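Local coordinates for protein enolase from the environmental genome shotgun sequencing of the Sargasso Sea (PDB 2QGY) that is of unproven function but, as a magnesium-binding member of the enolase superfamily, probably abstracts a proton alpha to a substrate carboxylate, at residues Lys12-Leu16 and Phe71-Asn76; Gly162-Gly166 and Ile347-Lys351; Ile234-Thr238 and Glu262-Ala268. Where two conformers were deposited one is given. Numbering follows the deposited sequence.

In the fold
The three contacts lie far apart, with nearest atoms at least about 22 Å from one another. Contact 1 belongs to the N-terminal domain, where the last turn of helix 60-74 packs on the start of strand 13-21; it is partly buried, mostly apolar, and has one backbone hydrogen bond. Contacts 2 and 3 both belong to the barrel domain, contact 3 nested in the loop that contact 2 closes. Contact 2 joins a loop to a hairpin turn at the surface, with none of its touching residues buried, and is bridged by water. Contact 3, partly buried like contact 1, sets successive outer helices together, apolar on its inner side and charged where the second subunit meets it.

Contact 1 (Lys12-Leu16 and Phe71-Asn76); sequences KLSRL and FREISN
The end of helix 60-74 lies against the first strand of the N-terminal domain's antiparallel sheet. Residues 13-16 are extended except at Ser14 (psi -32°), where Ser14 and Arg15 both face Thr42 in a classic beta bulge. Residues 71-74 are helical. CA atoms approach most closely at Leu13-Ser75 (4.6 Å) and Lys12-Asn76 (5.5 Å), opening to 7.4 Å at Leu16-Phe71. Leu13 and Leu16 point toward the helix while Ser14 and Arg15 point away, leaving a shallow hollow that the Phe71 ring (chi1 t, chi2 82°) fills. Leu16 CB stands over one face of this ring, 3.6 Å from its centroid and 3° off the normal, a CH-pi contact. Leu13 CB lies 3.7 Å from Phe71 CE1, and Arg15 C is 3.5 Å from Phe71 CZ. Leu16 CD2 (chi1 t) touches Phe71 CB at 3.7 Å. Leu13 (chi1 m, chi2 t) also reaches past the ring to Ile74 (chi1 p), which is directed sideways at CB, CD1 to CD1 3.4 Å. Leu13 N donates to Ser75 O (3.1 Å, 144°), and Ser75 OG turns back to Arg72 O (3.1 Å). Strand 37-43 adds Ile41 against Leu13 and Leu16. This joins helix to sheet in the alpha/beta domain that enolase-superfamily members set beside the barrel: an apolar seam with a single main-chain hydrogen bond across it.

Contact 2 (Gly162-Gly166 and Ile347-Lys351); sequences GKKYG and IIDNK
Backbone leads this surface contact between the loop after helix 150-162 and a hairpin turn. Ile348 to Lys351 form a type II' turn (Asp349 51/-116°, Asn350 -90/6°) closed by two backbone hydrogen bonds, Ile348 N to Lys351 O (2.9 Å) and Lys351 N to Ile348 O (3.2 Å). Lys164, with positive phi (62/38°), leaves the helix and faces Asp349, CA to CA 4.7 Å; Tyr165 CA and Asn350 CA are 4.0 Å apart. No direct hydrogen bond crosses. Instead one water donates to Lys163 O (2.7 Å) and Asp349 O (2.9 Å). The two-residue beta hairpin lies beside the loop entering strand 168-170 of the enolase superfamily's TIM-type barrel, its strand 351-354 antiparallel to barrel strand 135-141; there Tyr165 packs on Ile138, and Asn350 makes a backbone hydrogen bond to it. Van der Waals contacts are few. Tyr165 (chi1 m) offers its ring edge to Ile347, CE1 to CG2 4.2 Å; Gly166 N nears Asn350 CB at 3.5 Å.

Contact 3 (Ile234-Thr238 and Glu262-Ala268); sequences ISLLT and ELISRNA
Ile234 (chi1 m, chi2 t) lays CG2 over one face of the Arg266 guanidinium, 3.6 Å from Arg266 CZ, while its CD1 abuts Glu262 CG at 3.2 Å. Opposite helix 234-243, helix 257-265 ends in a Schellman motif, with Asn267 at positive phi (47/52°) and Ala268 N hydrogen-bonded to Leu263 O (3.1 Å). That turn brings Ala268 to Thr238, CA to CA 4.6 Å, its CB 3.6 Å from Thr238 CG2 and 3.7 Å from Ile234 CG2. On the barrel side Leu237 CD1 meets Leu263 CD2 (3.6 Å), both leucines also touching Thr250. Such packing of successive outer helices is characteristic of a TIM-type barrel. Arg266 (chi1, chi2 and chi3 all m) folds back, its NH2 salt-bridged to Glu262 OE2 (2.9 Å); a water joins Arg266 NH1 (2.9 Å) to Thr238 OG1 (2.6 Å). Across the dimer the exchange is mutual: Glu262 hydrogen-bonds Ser235 of the second subunit, while Glu262 of that subunit hydrogen-bonds Ser235 and salt-bridges Arg266, so this polar rim serves the dimer interface.

Contact 1 (Lys12-Leu16 and Phe71-Asn76)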
loop_
_atom_site.group_PDB
_atom_site.type_symbol
_atom_site.label_atom_id
_atom_site.label_comp_id
_atom_site.label_asym_id
_atom_site.label_seq_id
_atom_site.Cartn_x
_atom_site.Cartn_y
_atom_site.Cartn_z
ATOM N N LYS A 12 -3.449 26.751 -11.813
ATOM C CA LYS A 12 -4.106 25.604 -12.433
ATOM C C LYS A 12 -3.114 24.808 -13.292
ATOM O O LYS A 12 -2.165 25.362 -13.822
ATOM C CB LYS A 12 -5.291 26.045 -13.297
ATOM C CG LYS A 12 -6.511 26.563 -12.531
ATOM C CD LYS A 12 -7.786 26.401 -13.368
ATOM C CE LYS A 12 -8.694 27.633 -13.300
ATOM N NZ LYS A 12 -9.837 27.501 -12.357
ATOM N N LEU A 13 -3.338 23.501 -13.410
ATOM C CA LEU A 13 -2.501 22.658 -14.251
ATOM C C LEU A 13 -3.188 22.475 -15.565
ATOM O O LEU A 13 -4.412 22.363 -15.611
ATOM C CB LEU A 13 -2.257 21.285 -13.599
ATOM C CG LEU A 13 -1.701 21.268 -12.178
ATOM C CD1 LEU A 13 -1.479 19.836 -11.717
ATOM C CD2 LEU A 13 -0.365 22.061 -12.073
ATOM N N SER A 14 -2.424 22.443 -16.648
ATOM C CA SER A 14 -3.049 22.291 -17.958
ATOM C C SER A 14 -2.799 20.953 -18.642
ATOM O O SER A 14 -3.675 20.455 -19.365
ATOM C CB SER A 14 -2.753 23.472 -18.896
ATOM O OG SER A 14 -1.369 23.605 -19.151
ATOM N N ARG A 15 -1.629 20.353 -18.400
ATOM C CA ARG A 15 -1.263 19.183 -19.169
ATOM C C ARG A 15 -0.504 18.156 -18.344
ATOM O O ARG A 15 0.247 18.523 -17.457
ATOM C CB ARG A 15 -0.433 19.604 -20.377
ATOM C CG ARG A 15 -0.469 18.628 -21.527
ATOM C CD ARG A 15 0.132 19.272 -22.801
ATOM N NE ARG A 15 -0.711 20.351 -23.323
ATOM C CZ ARG A 15 -1.432 20.282 -24.444
ATOM N NH1 ARG A 15 -1.410 19.180 -25.188
ATOM N NH2 ARG A 15 -2.174 21.324 -24.825
ATOM N N LEU A 16 -0.761 16.881 -18.649
ATOM C CA LEU A 16 0.006 15.765 -18.085
ATOM C C LEU A 16 0.519 14.894 -19.208
ATOM O O LEU A 16 -0.233 14.529 -20.107
ATOM C CB LEU A 16 -0.853 14.934 -17.117
ATOM C CG LEU A 16 -0.261 13.625 -16.517
ATOM C CD1 LEU A 16 0.883 13.898 -15.567
ATOM C CD2 LEU A 16 -1.368 12.830 -15.803
ATOM N N PHE A 71 -4.342 13.808 -11.188
ATOM C CA PHE A 71 -4.095 14.999 -11.950
ATOM C C PHE A 71 -5.398 15.698 -12.316
ATOM O O PHE A 71 -5.510 16.906 -12.140
ATOM C CB PHE A 71 -3.289 14.675 -13.199
ATOM C CG PHE A 71 -3.214 15.806 -14.175
ATOM C CD1 PHE A 71 -2.287 16.826 -13.992
ATOM C CD2 PHE A 71 -4.058 15.844 -15.277
ATOM C CE1 PHE A 71 -2.206 17.866 -14.881
ATOM C CE2 PHE A 71 -3.978 16.900 -16.172
ATOM C CZ PHE A 71 -3.059 17.900 -15.966
ATOM N N ARG A 72 -6.365 14.940 -12.817
ATOM C CA ARG A 72 -7.662 15.486 -13.222
ATOM C C ARG A 72 -8.322 16.179 -12.042
ATOM O O ARG A 72 -8.862 17.291 -12.175
ATOM C CB ARG A 72 -8.573 14.387 -13.751
ATOM C CG ARG A 72 -8.229 13.887 -15.141
ATOM C CD ARG A 72 -9.311 12.921 -15.632
ATOM N NE ARG A 72 -8.910 12.245 -16.865
ATOM C CZ ARG A 72 -9.390 11.070 -17.281
ATOM N NH1 ARG A 72 -10.282 10.404 -16.554
ATOM N NH2 ARG A 72 -8.963 10.549 -18.425
ATOM N N GLU A 73 -8.267 15.538 -10.882
ATOM C CA GLU A 73 -8.890 16.099 -9.688
ATOM C C GLU A 73 -8.237 17.405 -9.242
ATOM O O GLU A 73 -8.911 18.337 -8.827
ATOM C CB GLU A 73 -8.892 15.058 -8.558
ATOM C CG GLU A 73 -9.541 15.530 -7.260
ATOM C CD GLU A 73 -11.054 15.796 -7.373
ATOM O OE1 GLU A 73 -11.693 15.409 -8.382
ATOM O OE2 GLU A 73 -11.608 16.387 -6.421
ATOM N N ILE A 74 -6.922 17.486 -9.341
ATOM C CA ILE A 74 -6.219 18.665 -8.856
ATOM C C ILE A 74 -6.026 19.773 -9.896
ATOM O O ILE A 74 -5.646 20.881 -9.527
ATOM C CB ILE A 74 -4.854 18.292 -8.257
ATOM C CG1 ILE A 74 -3.915 17.808 -9.371
ATOM C CG2 ILE A 74 -5.047 17.240 -7.151
ATOM C CD1 ILE A 74 -2.440 17.922 -9.055
ATOM N N SER A 75 -6.287 19.479 -11.172
ATOM C CA SER A 75 -5.921 20.399 -12.274
ATOM C C SER A 75 -6.741 21.697 -12.334
ATOM O O SER A 75 -6.320 22.672 -12.977
ATOM C CB SER A 75 -5.978 19.691 -13.632
ATOM O OG SER A 75 -7.295 19.263 -13.928
ATOM N N ASN A 76 -7.898 21.699 -11.675
ATOM C CA ASN A 76 -8.814 22.848 -11.696
ATOM C C ASN A 76 -8.724 23.708 -10.431
ATOM O O ASN A 76 -9.454 24.694 -10.291
ATOM C CB ASN A 76 -10.264 22.373 -11.921
ATOM C CG ASN A 76 -10.578 21.043 -11.204
ATOM O OD1 ASN A 76 -9.687 20.389 -10.651
ATOM N ND2 ASN A 76 -11.850 20.643 -11.223
#

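Contact 2 (Gly162-Gly166 and Ile347-Lys351)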
loop_
_atom_site.group_PDB
_atom_site.type_symbol
_atom_site.label_atom_id
_atom_site.label_comp_id
_atom_site.label_asym_id
_atom_site.label_seq_id
_atom_site.Cartn_x
_atom_site.Cartn_y
_atom_site.Cartn_z
ATOM N N GLY A 162 37.234 0.297 -9.174
ATOM C CA GLY A 162 37.959 1.232 -10.043
ATOM C C GLY A 162 37.374 2.627 -10.110
ATOM O O GLY A 162 38.096 3.601 -10.341
ATOM N N LYS A 163 36.064 2.733 -9.866
ATOM C CA LYS A 163 35.359 3.991 -10.056
ATOM C C LYS A 163 35.391 4.882 -8.821
ATOM O O LYS A 163 34.997 6.032 -8.883
ATOM C CB LYS A 163 33.911 3.729 -10.500
ATOM C CG LYS A 163 33.768 2.956 -11.810
ATOM C CD LYS A 163 34.292 3.734 -13.019
ATOM C CE LYS A 163 33.639 5.107 -13.161
ATOM N NZ LYS A 163 34.633 6.151 -13.581
ATOM N N LYS A 164 35.869 4.345 -7.706
ATOM C CA LYS A 164 36.070 5.135 -6.487
ATOM C C LYS A 164 34.781 5.746 -5.914
ATOM O O LYS A 164 34.795 6.880 -5.422
ATOM C CB LYS A 164 37.139 6.224 -6.711
ATOM C CG LYS A 164 38.523 5.669 -7.108
ATOM C CD LYS A 164 39.468 6.783 -7.621
ATOM C CE LYS A 164 39.854 7.787 -6.540
ATOM N NZ LYS A 164 40.065 7.111 -5.231
ATOM N N TYR A 165 33.679 4.984 -5.982
ATOM C CA TYR A 165 32.425 5.355 -5.296
ATOM C C TYR A 165 32.609 5.426 -3.781
ATOM O O TYR A 165 33.613 4.959 -3.252
ATOM C CB TYR A 165 31.329 4.337 -5.595
ATOM C CG TYR A 165 31.052 4.123 -7.056
ATOM C CD1 TYR A 165 30.640 5.166 -7.865
ATOM C CD2 TYR A 165 31.197 2.866 -7.625
ATOM C CE1 TYR A 165 30.384 4.968 -9.217
ATOM C CE2 TYR A 165 30.930 2.650 -8.968
ATOM C CZ TYR A 165 30.519 3.701 -9.749
ATOM O OH TYR A 165 30.267 3.505 -11.080
ATOM N N GLY A 166 31.628 5.991 -3.083
ATOM C CA GLY A 166 31.706 6.107 -1.627
ATOM C C GLY A 166 31.490 4.797 -0.905
ATOM O O GLY A 166 31.643 4.733 0.318
ATOM N N ILE A 347 28.914 12.440 -11.386
ATOM C CA ILE A 347 29.486 11.579 -10.348
ATOM C C ILE A 347 30.990 11.750 -10.500
ATOM O O ILE A 347 31.538 11.487 -11.580
ATOM C CB ILE A 347 29.105 10.086 -10.534
ATOM C CG1 ILE A 347 27.561 9.885 -10.596
ATOM C CG2 ILE A 347 29.869 9.174 -9.501
ATOM C CD1 ILE A 347 26.760 10.250 -9.395
ATOM N N ILE A 348 31.635 12.257 -9.447
ATOM C CA ILE A 348 33.104 12.395 -9.425
ATOM C C ILE A 348 33.654 11.616 -8.221
ATOM O O ILE A 348 33.498 12.039 -7.080
ATOM C CB ILE A 348 33.544 13.889 -9.388
ATOM C CG1 ILE A 348 32.927 14.670 -10.568
ATOM C CG2 ILE A 348 35.078 13.997 -9.436
ATOM C CD1 ILE A 348 33.065 16.174 -10.454
ATOM N N ASP A 349 34.284 10.477 -8.484
ATOM C CA ASP A 349 34.683 9.553 -7.433
ATOM C C ASP A 349 33.488 9.245 -6.522
ATOM O O ASP A 349 32.476 8.715 -6.988
ATOM C CB ASP A 349 35.841 10.114 -6.600
ATOM C CG ASP A 349 37.113 10.301 -7.407
ATOM O OD1 ASP A 349 37.260 9.660 -8.478
ATOM O OD2 ASP A 349 37.970 11.089 -6.940
ATOM N N ASN A 350 33.601 9.637 -5.255
ATOM C CA ASN A 350 32.640 9.244 -4.224
ATOM C C ASN A 350 31.448 10.164 -4.010
ATOM O O ASN A 350 30.696 9.955 -3.067
ATOM C CB ASN A 350 33.346 9.007 -2.879
ATOM C CG ASN A 350 33.992 10.278 -2.307
ATOM O OD1 ASN A 350 34.571 11.082 -3.031
ATOM N ND2 ASN A 350 33.902 10.444 -0.987
ATOM N N LYS A 351 31.298 11.190 -4.848
ATOM C CA LYS A 351 30.313 12.247 -4.617
ATOM C C LYS A 351 29.619 12.633 -5.910
ATOM O O LYS A 351 30.258 12.753 -6.943
ATOM C CB LYS A 351 30.991 13.481 -4.012
ATOM C CG LYS A 351 31.602 13.213 -2.628
ATOM C CD LYS A 351 31.961 14.494 -1.908
ATOM C CE LYS A 351 32.677 14.164 -0.588
ATOM N NZ LYS A 351 32.748 15.324 0.362
HETATM O O HOH W 1 32.875 7.582 -9.595
#

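Contact 3 (Ile234-Thr238 and Glu262-Ala268)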
loop_
_atom_site.group_PDB
_atom_site.type_symbol
_atom_site.label_atom_id
_atom_site.label_comp_id
_atom_site.label_asym_id
_atom_site.label_seq_id
_atom_site.Cartn_x
_atom_site.Cartn_y
_atom_site.Cartn_z
ATOM N N ILE A 234 8.386 -5.199 13.116
ATOM C CA ILE A 234 9.196 -4.291 13.914
ATOM C C ILE A 234 9.813 -5.065 15.091
ATOM O O ILE A 234 10.974 -4.810 15.475
ATOM C CB ILE A 234 8.395 -3.021 14.355
ATOM C CG1 ILE A 234 7.798 -2.323 13.111
ATOM C CG2 ILE A 234 9.284 -2.051 15.131
ATOM C CD1 ILE A 234 7.026 -1.050 13.414
ATOM N N SER A 235 9.048 -6.008 15.631
ATOM C CA SER A 235 9.546 -6.855 16.722
ATOM C C SER A 235 10.865 -7.510 16.342
ATOM O O SER A 235 11.825 -7.485 17.132
ATOM C CB SER A 235 8.501 -7.913 17.088
ATOM O OG SER A 235 7.367 -7.263 17.630
ATOM N N LEU A 236 10.919 -8.106 15.151
ATOM C CA LEU A 236 12.132 -8.783 14.668
ATOM C C LEU A 236 13.245 -7.807 14.349
ATOM O O LEU A 236 14.422 -8.094 14.589
ATOM C CB LEU A 236 11.846 -9.630 13.431
ATOM C CG LEU A 236 11.658 -11.124 13.629
ATOM C CD1 LEU A 236 10.366 -11.406 14.388
ATOM C CD2 LEU A 236 11.680 -11.840 12.273
ATOM N N LEU A 237 12.885 -6.641 13.813
ATOM C CA LEU A 237 13.916 -5.631 13.524
ATOM C C LEU A 237 14.636 -5.243 14.809
ATOM O O LEU A 237 15.881 -5.144 14.860
ATOM C CB LEU A 237 13.310 -4.364 12.898
ATOM C CG LEU A 237 13.041 -4.274 11.402
ATOM C CD1 LEU A 237 12.167 -3.029 11.159
ATOM C CD2 LEU A 237 14.345 -4.178 10.635
ATOM N N THR A 238 13.857 -4.983 15.850
ATOM C CA THR A 238 14.453 -4.604 17.123
ATOM C C THR A 238 15.328 -5.751 17.627
ATOM O O THR A 238 16.438 -5.527 18.072
ATOM C CB THR A 238 13.411 -4.169 18.164
ATOM O OG1 THR A 238 12.621 -5.304 18.568
ATOM C CG2 THR A 238 12.502 -3.031 17.599
ATOM N N GLU A 262 6.696 4.934 14.114
ATOM C CA GLU A 262 6.746 3.718 14.942
ATOM C C GLU A 262 8.171 3.166 15.000
ATOM O O GLU A 262 8.611 2.758 16.078
ATOM C CB GLU A 262 5.784 2.654 14.419
ATOM C CG GLU A 262 5.781 1.300 15.213
ATOM C CD GLU A 262 5.186 1.402 16.610
ATOM O OE1 GLU A 262 4.504 2.399 16.890
ATOM O OE2 GLU A 262 5.406 0.470 17.430
ATOM N N LEU A 263 8.886 3.114 13.872
ATOM C CA LEU A 263 10.280 2.608 13.893
ATOM C C LEU A 263 11.129 3.481 14.812
ATOM O O LEU A 263 11.933 2.975 15.579
ATOM C CB LEU A 263 10.927 2.587 12.494
ATOM C CG LEU A 263 10.334 1.649 11.436
ATOM C CD1 LEU A 263 11.003 2.040 10.125
ATOM C CD2 LEU A 263 10.682 0.185 11.773
ATOM N N ILE A 264 10.930 4.795 14.748
ATOM C CA ILE A 264 11.680 5.687 15.654
ATOM C C ILE A 264 11.371 5.380 17.128
ATOM O O ILE A 264 12.297 5.300 17.958
ATOM C CB ILE A 264 11.415 7.177 15.344
ATOM C CG1 ILE A 264 12.007 7.585 13.999
ATOM C CG2 ILE A 264 12.073 8.107 16.400
ATOM C CD1 ILE A 264 11.512 8.997 13.526
ATOM N N SER A 265 10.079 5.212 17.423
ATOM C CA SER A 265 9.554 4.967 18.786
ATOM C C SER A 265 10.155 3.731 19.381
ATOM O O SER A 265 10.415 3.658 20.586
ATOM C CB SER A 265 8.037 4.726 18.744
ATOM O OG SER A 265 7.333 5.919 18.515
ATOM N N ARG A 266 10.336 2.737 18.516
ATOM C CA ARG A 266 10.765 1.418 18.920
ATOM C C ARG A 266 12.286 1.202 18.844
ATOM O O ARG A 266 12.754 0.086 19.079
ATOM C CB ARG A 266 10.059 0.376 18.041
ATOM C CG ARG A 266 8.506 0.327 18.199
ATOM C CD ARG A 266 8.054 -0.600 19.332
ATOM N NE ARG A 266 8.307 -1.992 18.994
ATOM C CZ ARG A 266 7.539 -2.733 18.174
ATOM N NH1 ARG A 266 7.873 -3.989 17.933
ATOM N NH2 ARG A 266 6.433 -2.239 17.607
ATOM N N ASN A 267 13.028 2.240 18.495
ATOM C CA ASN A 267 14.477 2.139 18.247
ATOM C C ASN A 267 14.782 0.942 17.354
ATOM O O ASN A 267 15.634 0.104 17.675
ATOM C CB ASN A 267 15.273 2.041 19.580
ATOM C CG ASN A 267 15.092 3.274 20.454
ATOM O OD1 ASN A 267 14.876 3.175 21.671
ATOM N ND2 ASN A 267 15.130 4.446 19.825
ATOM N N ALA A 268 14.080 0.859 16.219
ATOM C CA ALA A 268 14.111 -0.369 15.445
ATOM C C ALA A 268 15.158 -0.397 14.324
ATOM O O ALA A 268 15.379 -1.440 13.697
ATOM C CB ALA A 268 12.704 -0.689 14.888
HETATM O O HOH W 2 10.271 -4.677 19.498
#